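Long-range contacts in cucumber peeling cupredoxin (Cucumis sativus, PDB 1JER), which binds a single copper ion in a cupredoxin fold and probably serves as an electron-transfer protein of the phytocyanin family: residues A[13-17]-A[98-102]; A[30-34]-A[104-109]; A[53-58]-A[86-90]. All coordinates share one frame; numbering follows the deposited sequence.

Contact 1 of 3, residues A[13-17]-A[98-102]; sequences GWSVP and NGQKL. With CU (copper (II) ion), chain B.
W14 and Q100 meet in a side-chain packing contact, without a hydrogen bond between the segments, where the loop following strand 5-7 lies over the turn leading into strand 101-107, right beside the copper ion. The Q100 chain runs across one face of the indole. Its CG sits over the six-membered ring, 3.6 Å from the centroid of the W14 benzene ring and 9° off the normal, a CH-pi contact. Further out, the amide nitrogen comes over the pyrrole part, with Q100 NE2 3.4 Å from W14 CD1. The amide is not stacked flat on the indole, since the two planes stand 50° apart. CG of Q100 anti to the backbone N (chi1 -170°), followed by an extended chain, sets the amide at this pyrrole end with its oxygen turned to the metal, and Q100 OE1 binds the copper ion at 2.2 Å. H47, C90 and H95 complete this site, the copper centre of a stellacyanin, in which the glutamine amide oxygen is the axial ligand, at the place held by methionine in many other cupredoxins. S15 covers the same amide through its backbone: Q100 NE2 is 3.4 Å from S15 CA. V16 stands across the ligand end of the side chain, with V16 CG2 3.7 Å from Q100 OE1, and its other methyl, CG1, rests on CB of N98. P17 lays the CG-CD side of its ring against the turn backbone, P17 CG lying 3.7 Å from G99 O. The far rim of the indole approaches the start of the strand, where W14 CZ3 is 4.2 Å from L102 CB. The indole itself is held by a hydrogen bond from NE1 to the N48 carbonyl and by the edge-to-face ring of F40.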
ATOM      1  N   GLY A  13      13.524  10.505   3.374  1.00 15.19           N
ATOM      2  CA  GLY A  13      12.171  10.227   3.850  1.00 13.59           C
ATOM      3  C   GLY A  13      11.261  11.411   3.616  1.00 16.68           C
ATOM      4  O   GLY A  13      11.557  12.302   2.824  1.00 19.52           O
ATOM      5  N   TRP A  14      10.115  11.400   4.297  1.00 15.32           N
ATOM      6  CA  TRP A  14       9.070  12.404   4.081  1.00 14.41           C
ATOM      7  C   TRP A  14       9.109  13.400   5.260  1.00 17.00           C
ATOM      8  O   TRP A  14       8.787  13.003   6.376  1.00 19.37           O
ATOM      9  CB  TRP A  14       7.737  11.649   4.142  1.00 16.31           C
ATOM     10  CG  TRP A  14       6.490  12.382   3.793  1.00 13.03           C
ATOM     11  CD1 TRP A  14       5.344  12.324   4.585  1.00 13.03           C
ATOM     12  CD2 TRP A  14       6.142  13.173   2.664  1.00 14.08           C
ATOM     13  NE1 TRP A  14       4.350  13.072   3.992  1.00 15.24           N
ATOM     14  CE2 TRP A  14       4.798  13.602   2.822  1.00 13.83           C
ATOM     15  CE3 TRP A  14       6.838  13.609   1.520  1.00 14.44           C
ATOM     16  CZ2 TRP A  14       4.123  14.402   1.917  1.00 14.61           C
ATOM     17  CZ3 TRP A  14       6.146  14.419   0.606  1.00 15.71           C
ATOM     18  CH2 TRP A  14       4.820  14.813   0.791  1.00 16.13           C
ATOM     19  N   SER A  15       9.575  14.606   5.005  1.00 15.84           N
ATOM     20  CA  SER A  15       9.618  15.594   6.129  1.00 16.58           C
ATOM     21  C   SER A  15       9.566  16.967   5.522  1.00 20.29           C
ATOM     22  O   SER A  15       9.469  17.109   4.274  1.00 18.54           O
ATOM     23  CB  SER A  15      10.823  15.394   7.022  1.00 18.18           C
ATOM     24  OG  SER A  15      12.043  15.557   6.341  1.00 22.80           O
ATOM     25  N   VAL A  16       9.597  18.016   6.322  1.00 17.61           N
ATOM     26  CA  VAL A  16       9.631  19.351   5.697  1.00 15.80           C
ATOM     27  C   VAL A  16      11.065  19.625   5.270  1.00 17.98           C
ATOM     28  O   VAL A  16      11.995  19.604   6.071  1.00 18.15           O
ATOM     29  CB  VAL A  16       9.252  20.407   6.798  1.00 17.28           C
ATOM     30  CG1 VAL A  16       9.332  21.792   6.190  1.00 17.34           C
ATOM     31  CG2 VAL A  16       7.818  20.084   7.235  1.00 16.25           C
ATOM     32  N   PRO A  17      11.271  19.892   3.988  1.00 19.27           N
ATOM     33  CA  PRO A  17      12.636  19.962   3.473  1.00 21.64           C
ATOM     34  C   PRO A  17      13.279  21.337   3.726  1.00 28.79           C
ATOM     35  O   PRO A  17      12.574  22.303   3.993  1.00 27.34           O
ATOM     36  CB  PRO A  17      12.413  19.807   1.953  1.00 23.32           C
ATOM     37  CG  PRO A  17      11.104  20.515   1.729  1.00 21.90           C
ATOM     38  CD  PRO A  17      10.253  20.195   2.945  1.00 18.97           C
ATOM     39  N   ASN A  98       5.449  24.842   3.107  1.00 18.62           N
ATOM     40  CA  ASN A  98       6.880  24.826   3.286  1.00 20.68           C
ATOM     41  C   ASN A  98       7.556  23.782   2.430  1.00 23.64           C
ATOM     42  O   ASN A  98       8.745  23.497   2.506  1.00 22.54           O
ATOM     43  CB  ASN A  98       7.232  24.684   4.775  1.00 23.63           C
ATOM     44  CG  ASN A  98       7.066  26.070   5.446  1.00 31.62           C
ATOM     45  OD1 ASN A  98       6.376  26.198   6.439  1.00 38.13           O
ATOM     46  ND2 ASN A  98       7.670  27.072   4.825  1.00 34.39           N
ATOM     47  N   GLY A  99       6.785  23.207   1.466  1.00 22.65           N
ATOM     48  CA  GLY A  99       7.444  22.295   0.513  1.00 21.84           C
ATOM     49  C   GLY A  99       7.238  20.833   0.722  1.00 20.40           C
ATOM     50  O   GLY A  99       7.840  19.979   0.003  1.00 17.49           O
ATOM     51  N   GLN A 100       6.454  20.421   1.716  1.00 16.18           N
ATOM     52  CA  GLN A 100       6.253  18.981   1.912  1.00 17.89           C
ATOM     53  C   GLN A 100       5.043  18.567   1.050  1.00 20.51           C
ATOM     54  O   GLN A 100       3.938  18.379   1.532  1.00 17.38           O
ATOM     55  CB  GLN A 100       6.011  18.572   3.350  1.00 14.21           C
ATOM     56  CG  GLN A 100       6.047  17.086   3.587  1.00 13.87           C
ATOM     57  CD  GLN A 100       5.923  16.690   5.046  1.00 17.95           C
ATOM     58  OE1 GLN A 100       5.494  17.492   5.886  1.00 18.70           O
ATOM     59  NE2 GLN A 100       6.330  15.479   5.374  1.00 19.42           N
ATOM     60  N   LYS A 101       5.336  18.455  -0.240  1.00 17.82           N
ATOM     61  CA  LYS A 101       4.249  18.070  -1.199  1.00 14.27           C
ATOM     62  C   LYS A 101       5.002  17.466  -2.417  1.00 18.61           C
ATOM     63  O   LYS A 101       6.188  17.752  -2.618  1.00 16.79           O
ATOM     64  CB  LYS A 101       3.554  19.377  -1.647  1.00 16.58           C
ATOM     65  CG  LYS A 101       4.517  20.370  -2.283  1.00 18.63           C
ATOM     66  CD  LYS A 101       3.933  21.773  -2.308  1.00 21.95           C
ATOM     67  CE  LYS A 101       2.528  21.810  -2.862  1.00 25.85           C
ATOM     68  NZ  LYS A 101       2.097  23.241  -3.159  1.00 23.24           N
ATOM     69  N   LEU A 102       4.327  16.569  -3.103  1.00 19.01           N
ATOM     70  CA  LEU A 102       5.037  15.799  -4.170  1.00 16.17           C
ATOM     71  C   LEU A 102       4.030  15.580  -5.312  1.00 16.61           C
ATOM     72  O   LEU A 102       2.889  15.252  -5.102  1.00 17.38           O
ATOM     73  CB  LEU A 102       5.356  14.419  -3.518  1.00 15.46           C
ATOM     74  CG  LEU A 102       5.798  13.357  -4.567  1.00 17.94           C
ATOM     75  CD1 LEU A 102       7.264  13.582  -4.906  1.00 20.57           C
ATOM     76  CD2 LEU A 102       5.635  11.958  -3.935  1.00 20.82           C
TER
HETATM   77 CU    CU B 138       4.269  17.154   7.694  1.00 17.32          CU

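Contact 2 of 3, residues A[30-34]-A[104-109]; sequences KTFRV and INVVAA
R33 lies opposite V107 in a parallel pairing that joins the short edge strand 32-33 to the C-terminal part of strand 101-107. Two backbone hydrogen bonds hold V107, one through its N and one through its O. V107 N gives a nearly straight bond to F32 O (2.9 Å, 174°), in the carbonyl plane; V107 O accepts from V34 N at 2.9 Å. On the N-terminal side of this pair the strands diverge, and a water bridges them, accepting from F32 N and donating to N105 O at 2.7 Å. R33 NH1 donates to A108 O at 3.0 Å, at the guanidinium edge and in its plane, although the bond is bent at the hydrogen (142°). R33 reaches it with a chain extended from CG to NE, while its backbone N is taken by D36.

The face carrying F32, I104 and V106 is apolar and buried. I104 crosses F32 at about a right angle, its CD1 over the ring face and I104 CG2 3.8 Å from F32 CE2; H6 meets the phenyl edge-to-face. At the margin, the partly exposed V34 puts CG2 3.9 Å from V106 CG1. Of the backbone groups named here, those of V107 are met by peptide, A108 O by arginine, R33 N by the D36 carboxylate, and F32 N and N105 O by water, consistent with a pairing whose direct bonds centre on V107 and whose opening is bridged by solvent.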
ATOM      1  N   LYS A  30      13.254  10.017 -11.356  1.00 17.48           N
ATOM      2  CA  LYS A  30      12.706   8.640 -11.397  1.00 17.74           C
ATOM      3  C   LYS A  30      11.676   8.526 -12.562  1.00 17.42           C
ATOM      4  O   LYS A  30      11.182   9.519 -13.040  1.00 17.14           O
ATOM      5  CB  LYS A  30      11.808   8.445 -10.134  1.00 19.52           C
ATOM      6  CG  LYS A  30      12.542   8.772  -8.844  1.00 27.81           C
ATOM      7  CD  LYS A  30      13.536   7.723  -8.494  1.00 28.94           C
ATOM      8  CE  LYS A  30      14.159   7.980  -7.099  1.00 34.69           C
ATOM      9  NZ  LYS A  30      14.763   6.687  -6.620  1.00 48.79           N
ATOM     10  N   THR A  31      11.340   7.261 -12.864  1.00 15.90           N
ATOM     11  CA  THR A  31      10.204   7.027 -13.812  1.00 14.55           C
ATOM     12  C   THR A  31       9.170   6.183 -13.028  1.00 15.56           C
ATOM     13  O   THR A  31       9.597   5.193 -12.394  1.00 17.25           O
ATOM     14  CB  THR A  31      10.687   6.222 -15.016  1.00 17.05           C
ATOM     15  OG1 THR A  31      11.502   7.078 -15.804  1.00 19.05           O
ATOM     16  CG2 THR A  31       9.536   5.749 -15.898  1.00 20.53           C
ATOM     17  N   PHE A  32       7.936   6.618 -12.978  1.00 15.68           N
ATOM     18  CA  PHE A  32       6.939   5.898 -12.149  1.00 20.22           C
ATOM     19  C   PHE A  32       5.955   5.176 -13.088  1.00 17.40           C
ATOM     20  O   PHE A  32       5.407   5.848 -13.955  1.00 16.76           O
ATOM     21  CB  PHE A  32       6.133   6.971 -11.355  1.00 18.05           C
ATOM     22  CG  PHE A  32       7.050   7.739 -10.400  1.00 18.62           C
ATOM     23  CD1 PHE A  32       7.457   7.162  -9.211  1.00 19.10           C
ATOM     24  CD2 PHE A  32       7.499   9.003 -10.738  1.00 19.47           C
ATOM     25  CE1 PHE A  32       8.306   7.862  -8.358  1.00 19.91           C
ATOM     26  CE2 PHE A  32       8.372   9.700  -9.891  1.00 18.78           C
ATOM     27  CZ  PHE A  32       8.774   9.121  -8.700  1.00 17.57           C
ATOM     28  N   ARG A  33       5.757   3.893 -12.880  1.00 18.21           N
ATOM     29  CA  ARG A  33       4.841   3.136 -13.783  1.00 16.77           C
ATOM     30  C   ARG A  33       3.678   2.552 -12.992  1.00 23.53           C
ATOM     31  O   ARG A  33       3.844   2.219 -11.803  1.00 19.31           O
ATOM     32  CB  ARG A  33       5.631   1.956 -14.368  1.00 17.92           C
ATOM     33  CG  ARG A  33       6.793   2.415 -15.254  1.00 23.79           C
ATOM     34  CD  ARG A  33       7.513   1.182 -15.830  1.00 27.34           C
ATOM     35  NE  ARG A  33       8.650   1.595 -16.656  1.00 31.39           N
ATOM     36  CZ  ARG A  33       8.537   2.000 -17.917  1.00 43.14           C
ATOM     37  NH1 ARG A  33       7.339   2.296 -18.438  1.00 38.40           N
ATOM     38  NH2 ARG A  33       9.605   2.088 -18.717  1.00 44.61           N
ATOM     39  N   VAL A  34       2.547   2.399 -13.656  1.00 17.38           N
ATOM     40  CA  VAL A  34       1.346   1.828 -13.005  1.00 16.56           C
ATOM     41  C   VAL A  34       1.761   0.520 -12.367  1.00 18.09           C
ATOM     42  O   VAL A  34       2.543  -0.225 -12.947  1.00 20.84           O
ATOM     43  CB  VAL A  34       0.263   1.542 -14.091  1.00 21.50           C
ATOM     44  CG1 VAL A  34      -0.850   0.710 -13.501  1.00 30.12           C
ATOM     45  CG2 VAL A  34      -0.292   2.864 -14.611  1.00 20.37           C
ATOM     46  N   ILE A 104       3.712  13.650  -9.074  1.00 18.46           N
ATOM     47  CA  ILE A 104       4.455  12.720  -9.934  1.00 18.00           C
ATOM     48  C   ILE A 104       3.586  12.330 -11.136  1.00 20.37           C
ATOM     49  O   ILE A 104       2.374  12.407 -11.095  1.00 24.31           O
ATOM     50  CB  ILE A 104       4.816  11.457  -9.172  1.00 21.24           C
ATOM     51  CG1 ILE A 104       3.598  10.681  -8.644  1.00 22.13           C
ATOM     52  CG2 ILE A 104       5.775  11.756  -8.023  1.00 21.92           C
ATOM     53  CD1 ILE A 104       3.904   9.199  -8.453  1.00 28.62           C
ATOM     54  N   ASN A 105       4.293  11.933 -12.206  1.00 15.38           N
ATOM     55  CA  ASN A 105       3.553  11.551 -13.424  1.00 16.89           C
ATOM     56  C   ASN A 105       3.712  10.032 -13.587  1.00 17.43           C
ATOM     57  O   ASN A 105       4.849   9.543 -13.639  1.00 19.19           O
ATOM     58  CB  ASN A 105       4.278  12.240 -14.618  1.00 18.54           C
ATOM     59  CG  ASN A 105       3.583  11.839 -15.930  1.00 24.68           C
ATOM     60  OD1 ASN A 105       4.261  11.425 -16.886  1.00 30.53           O
ATOM     61  ND2 ASN A 105       2.279  11.969 -15.950  1.00 20.18           N
ATOM     62  N   VAL A 106       2.599   9.319 -13.594  1.00 17.71           N
ATOM     63  CA  VAL A 106       2.624   7.870 -13.704  1.00 15.92           C
ATOM     64  C   VAL A 106       2.369   7.443 -15.161  1.00 18.45           C
ATOM     65  O   VAL A 106       1.398   7.908 -15.769  1.00 18.79           O
ATOM     66  CB  VAL A 106       1.513   7.256 -12.805  1.00 19.81           C
ATOM     67  CG1 VAL A 106       1.587   5.732 -12.840  1.00 19.06           C
ATOM     68  CG2 VAL A 106       1.834   7.695 -11.351  1.00 20.68           C
ATOM     69  N   VAL A 107       3.260   6.618 -15.666  1.00 18.25           N
ATOM     70  CA  VAL A 107       3.074   6.125 -17.071  1.00 17.80           C
ATOM     71  C   VAL A 107       2.784   4.652 -17.066  1.00 22.52           C
ATOM     72  O   VAL A 107       2.841   3.898 -16.081  1.00 20.33           O
ATOM     73  CB  VAL A 107       4.333   6.458 -17.882  1.00 16.12           C
ATOM     74  CG1 VAL A 107       4.579   7.960 -17.911  1.00 16.87           C
ATOM     75  CG2 VAL A 107       5.515   5.664 -17.337  1.00 19.85           C
ATOM     76  N   ALA A 108       2.407   4.116 -18.249  1.00 22.38           N
ATOM     77  CA  ALA A 108       2.057   2.683 -18.272  1.00 24.83           C
ATOM     78  C   ALA A 108       3.232   1.793 -17.985  1.00 31.12           C
ATOM     79  O   ALA A 108       4.395   2.182 -18.019  1.00 37.54           O
ATOM     80  CB  ALA A 108       1.553   2.367 -19.724  1.00 26.77           C
ATOM     81  N   ALA A 109       2.970   0.496 -17.754  1.00 40.85           N
ATOM     82  CA  ALA A 109       4.088  -0.420 -17.516  1.00 49.84           C
ATOM     83  C   ALA A 109       4.529  -1.124 -18.768  1.00 59.53           C
ATOM     84  O   ALA A 109       5.725  -1.392 -18.986  1.00 70.41           O
ATOM     85  CB  ALA A 109       3.808  -1.323 -16.355  1.00 45.34           C
TER
HETATM   86  O   HOH W   1       7.186   8.823 -14.821  1.00 20.83           O

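Contact 3 of 3, residues A[53-58]-A[86-90]; sequences ETKQSF and HYFVC. With CU (copper (II) ion), chain B.
F58 and Y87 form the tight centre of a packing contact between helix 55-60 and the strand 84-89, made without any hydrogen bond between the two segments. With CG anti to the backbone N (chi1 173°), F58 reaches from the first turn of the helix to the strand. Y87 meets it at about a right angle along the side chains: its CD1 lies over one face of the phenyl ring, toward the rim, and Y87 CB is 3.6 Å from F58 CD1. The ring planes are 41° apart with centroids separated by 4.9 Å, an oblique pair that is neither a stack nor a T. Two further residues of the strand border the same phenyl. V89 slides past it in the opposite direction, bringing CG1 to 3.6 Å from F58 CD1, and the carbonyl oxygen of F88 approaches the ring edge in its plane, 3.7 Å from F58 CE1. K101, on the adjoining strand, adds a cation-pi contact to this ring.

Toward the exposed start of the helix the fit is looser. The backbone of K55 lies over a face of the tyrosine, its CA 4.2 Å from the Y87 ring centroid, and the phenol end is met by aliphatic carbon, K55 CB being 3.5 Å from Y87 OH. The rest of K55 leads away and its ammonium group forms a salt bridge with D59. E53 and T54 approach only with backbone atoms, the nearest being T54 C at 4.1 Å from Y87 CE2.

Y87 and V89 face the helix, whereas F88 points the other way, and the strand runs straight on to C90, whose SG binds the copper ion at 2.2 Å: a helix packed on the face of a cupredoxin sheet that carries Y87 and V89, against the very strand that leads to the cysteine ligand.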
ATOM      1  N   GLU A  53      -6.931  15.787  -5.353  1.00 32.94           N
ATOM      2  CA  GLU A  53      -7.579  15.578  -6.638  1.00 39.30           C
ATOM      3  C   GLU A  53      -7.028  16.441  -7.761  1.00 34.33           C
ATOM      4  O   GLU A  53      -6.827  15.946  -8.881  1.00 45.22           O
ATOM      5  CB  GLU A  53      -9.084  15.839  -6.486  1.00 46.99           C
ATOM      6  CG  GLU A  53      -9.560  16.173  -5.105  1.00 54.43           C
ATOM      7  CD  GLU A  53      -8.811  17.205  -4.320  1.00 54.12           C
ATOM      8  OE1 GLU A  53      -8.992  18.425  -4.511  1.00 37.73           O
ATOM      9  OE2 GLU A  53      -8.064  16.811  -3.381  1.00 64.37           O
ATOM     10  N   THR A  54      -6.878  17.733  -7.526  1.00 25.02           N
ATOM     11  CA  THR A  54      -6.558  18.718  -8.538  1.00 26.58           C
ATOM     12  C   THR A  54      -5.271  19.458  -8.243  1.00 28.21           C
ATOM     13  O   THR A  54      -4.912  19.610  -7.073  1.00 30.63           O
ATOM     14  CB  THR A  54      -7.664  19.843  -8.584  1.00 29.84           C
ATOM     15  OG1 THR A  54      -8.950  19.212  -8.641  1.00 38.50           O
ATOM     16  CG2 THR A  54      -7.593  20.611  -7.257  1.00 19.58           C
ATOM     17  N   LYS A  55      -4.634  19.964  -9.304  1.00 27.90           N
ATOM     18  CA  LYS A  55      -3.420  20.724  -9.200  1.00 27.33           C
ATOM     19  C   LYS A  55      -3.626  22.042  -8.439  1.00 24.04           C
ATOM     20  O   LYS A  55      -2.713  22.564  -7.819  1.00 23.65           O
ATOM     21  CB  LYS A  55      -2.796  21.046 -10.573  1.00 28.05           C
ATOM     22  CG  LYS A  55      -1.491  21.836 -10.404  1.00 38.63           C
ATOM     23  CD  LYS A  55      -1.001  22.464 -11.671  1.00 46.69           C
ATOM     24  CE  LYS A  55       0.028  23.571 -11.389  1.00 52.08           C
ATOM     25  NZ  LYS A  55       1.081  23.070 -10.434  1.00 69.80           N
ATOM     26  N   GLN A  56      -4.824  22.600  -8.632  1.00 29.45           N
ATOM     27  CA  GLN A  56      -5.124  23.931  -8.033  1.00 29.98           C
ATOM     28  C   GLN A  56      -5.086  23.801  -6.519  1.00 21.93           C
ATOM     29  O   GLN A  56      -4.397  24.584  -5.859  1.00 26.51           O
ATOM     30  CB  GLN A  56      -6.486  24.392  -8.535  1.00 39.50           C
ATOM     31  CG  GLN A  56      -6.536  24.922  -9.942  1.00 53.46           C
ATOM     32  CD  GLN A  56      -6.164  24.024 -11.080  1.00 62.55           C
ATOM     33  OE1 GLN A  56      -6.824  23.039 -11.459  1.00 59.33           O
ATOM     34  NE2 GLN A  56      -5.076  24.392 -11.803  1.00 76.75           N
ATOM     35  N   SER A  57      -5.783  22.783  -6.006  1.00 19.50           N
ATOM     36  CA  SER A  57      -5.774  22.561  -4.542  1.00 18.64           C
ATOM     37  C   SER A  57      -4.374  22.251  -4.032  1.00 24.08           C
ATOM     38  O   SER A  57      -3.959  22.725  -2.965  1.00 22.28           O
ATOM     39  CB  SER A  57      -6.669  21.339  -4.250  1.00 20.88           C
ATOM     40  OG  SER A  57      -8.015  21.742  -4.382  1.00 38.54           O
ATOM     41  N   PHE A  58      -3.657  21.376  -4.752  1.00 21.48           N
ATOM     42  CA  PHE A  58      -2.271  21.012  -4.356  1.00 17.58           C
ATOM     43  C   PHE A  58      -1.432  22.271  -4.334  1.00 20.32           C
ATOM     44  O   PHE A  58      -0.632  22.539  -3.437  1.00 21.29           O
ATOM     45  CB  PHE A  58      -1.744  20.114  -5.531  1.00 18.90           C
ATOM     46  CG  PHE A  58      -0.290  19.739  -5.464  1.00 18.72           C
ATOM     47  CD1 PHE A  58       0.146  18.798  -4.511  1.00 19.93           C
ATOM     48  CD2 PHE A  58       0.650  20.276  -6.307  1.00 19.69           C
ATOM     49  CE1 PHE A  58       1.473  18.425  -4.474  1.00 18.69           C
ATOM     50  CE2 PHE A  58       1.986  19.944  -6.246  1.00 17.75           C
ATOM     51  CZ  PHE A  58       2.394  18.977  -5.321  1.00 17.83           C
ATOM     52  N   HIS A  86      -0.298  12.700 -10.194  1.00 19.52           N
ATOM     53  CA  HIS A  86      -0.794  12.398  -8.836  1.00 16.78           C
ATOM     54  C   HIS A  86      -0.137  13.434  -7.899  1.00 15.94           C
ATOM     55  O   HIS A  86       0.989  13.846  -8.117  1.00 18.81           O
ATOM     56  CB  HIS A  86      -0.470  11.002  -8.408  1.00 20.34           C
ATOM     57  CG  HIS A  86      -1.263   9.938  -9.112  1.00 26.80           C
ATOM     58  ND1 HIS A  86      -0.988   9.557 -10.400  1.00 30.50           N
ATOM     59  CD2 HIS A  86      -2.314   9.196  -8.717  1.00 32.54           C
ATOM     60  CE1 HIS A  86      -1.842   8.616 -10.771  1.00 33.76           C
ATOM     61  NE2 HIS A  86      -2.650   8.371  -9.775  1.00 38.07           N
ATOM     62  N   TYR A  87      -0.905  13.837  -6.903  1.00 16.42           N
ATOM     63  CA  TYR A  87      -0.430  14.932  -6.020  1.00 12.84           C
ATOM     64  C   TYR A  87      -0.575  14.451  -4.567  1.00 19.80           C
ATOM     65  O   TYR A  87      -1.673  14.057  -4.153  1.00 22.68           O
ATOM     66  CB  TYR A  87      -1.510  16.070  -6.191  1.00 15.70           C
ATOM     67  CG  TYR A  87      -1.483  16.593  -7.622  1.00 20.12           C
ATOM     68  CD1 TYR A  87      -0.378  17.269  -8.096  1.00 21.00           C
ATOM     69  CD2 TYR A  87      -2.545  16.340  -8.473  1.00 26.11           C
ATOM     70  CE1 TYR A  87      -0.333  17.739  -9.409  1.00 23.66           C
ATOM     71  CE2 TYR A  87      -2.516  16.811  -9.785  1.00 25.14           C
ATOM     72  CZ  TYR A  87      -1.414  17.501 -10.222  1.00 25.28           C
ATOM     73  OH  TYR A  87      -1.376  17.955 -11.536  1.00 29.87           O
ATOM     74  N   PHE A  88       0.493  14.546  -3.800  1.00 17.69           N
ATOM     75  CA  PHE A  88       0.367  14.086  -2.375  1.00 15.11           C
ATOM     76  C   PHE A  88       0.915  15.228  -1.501  1.00 18.42           C
ATOM     77  O   PHE A  88       1.905  15.870  -1.856  1.00 17.96           O
ATOM     78  CB  PHE A  88       1.285  12.885  -2.173  1.00 17.16           C
ATOM     79  CG  PHE A  88       0.897  11.676  -3.012  1.00 21.85           C
ATOM     80  CD1 PHE A  88      -0.039  10.784  -2.550  1.00 20.81           C
ATOM     81  CD2 PHE A  88       1.504  11.512  -4.272  1.00 20.17           C
ATOM     82  CE1 PHE A  88      -0.435   9.698  -3.330  1.00 20.62           C
ATOM     83  CE2 PHE A  88       1.080  10.439  -5.042  1.00 20.10           C
ATOM     84  CZ  PHE A  88       0.166   9.539  -4.566  1.00 18.46           C
ATOM     85  N   VAL A  89       0.301  15.388  -0.325  1.00 15.81           N
ATOM     86  CA  VAL A  89       0.830  16.464   0.542  1.00 14.28           C
ATOM     87  C   VAL A  89       0.758  15.952   1.996  1.00 17.13           C
ATOM     88  O   VAL A  89       0.123  14.961   2.279  1.00 18.97           O
ATOM     89  CB  VAL A  89      -0.093  17.704   0.476  1.00 16.78           C
ATOM     90  CG1 VAL A  89      -0.114  18.268  -0.949  1.00 19.69           C
ATOM     91  CG2 VAL A  89      -1.516  17.319   0.872  1.00 18.56           C
ATOM     92  N   CYS A  90       1.402  16.731   2.846  1.00 13.75           N
ATOM     93  CA  CYS A  90       1.230  16.538   4.294  1.00 12.02           C
ATOM     94  C   CYS A  90       0.300  17.696   4.746  1.00 14.33           C
ATOM     95  O   CYS A  90       0.540  18.842   4.339  1.00 16.54           O
ATOM     96  CB  CYS A  90       2.611  16.782   4.984  1.00 14.56           C
ATOM     97  SG  CYS A  90       2.340  16.669   6.807  1.00 18.11           S
TER
HETATM   98 CU    CU B 138       4.269  17.154   7.694  1.00 17.32          CU

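Overall arrangement
From the N terminus, the chain passes through 13-17, which meets 98-102 in contact 1, and then through 30-34, which pairs with 104-109 in contact 2. Because the second partners follow each other in the same order, these two contacts cross, sharing strand 101-107 at places about 20 Å apart between centres, on opposite sides of the chain's centre. Contact 3, joining 53-58 to 86-90, closes a shorter loop nested inside both. Strand 84-89 then lies antiparallel to strand 101-107, linked to it by the backbone pairs F88 with L102 and H86 with I104. Contacts 1 and 3 both reach the copper ion, while contact 2, away from the metal, ties edge strand 32-33 to strand 101-107.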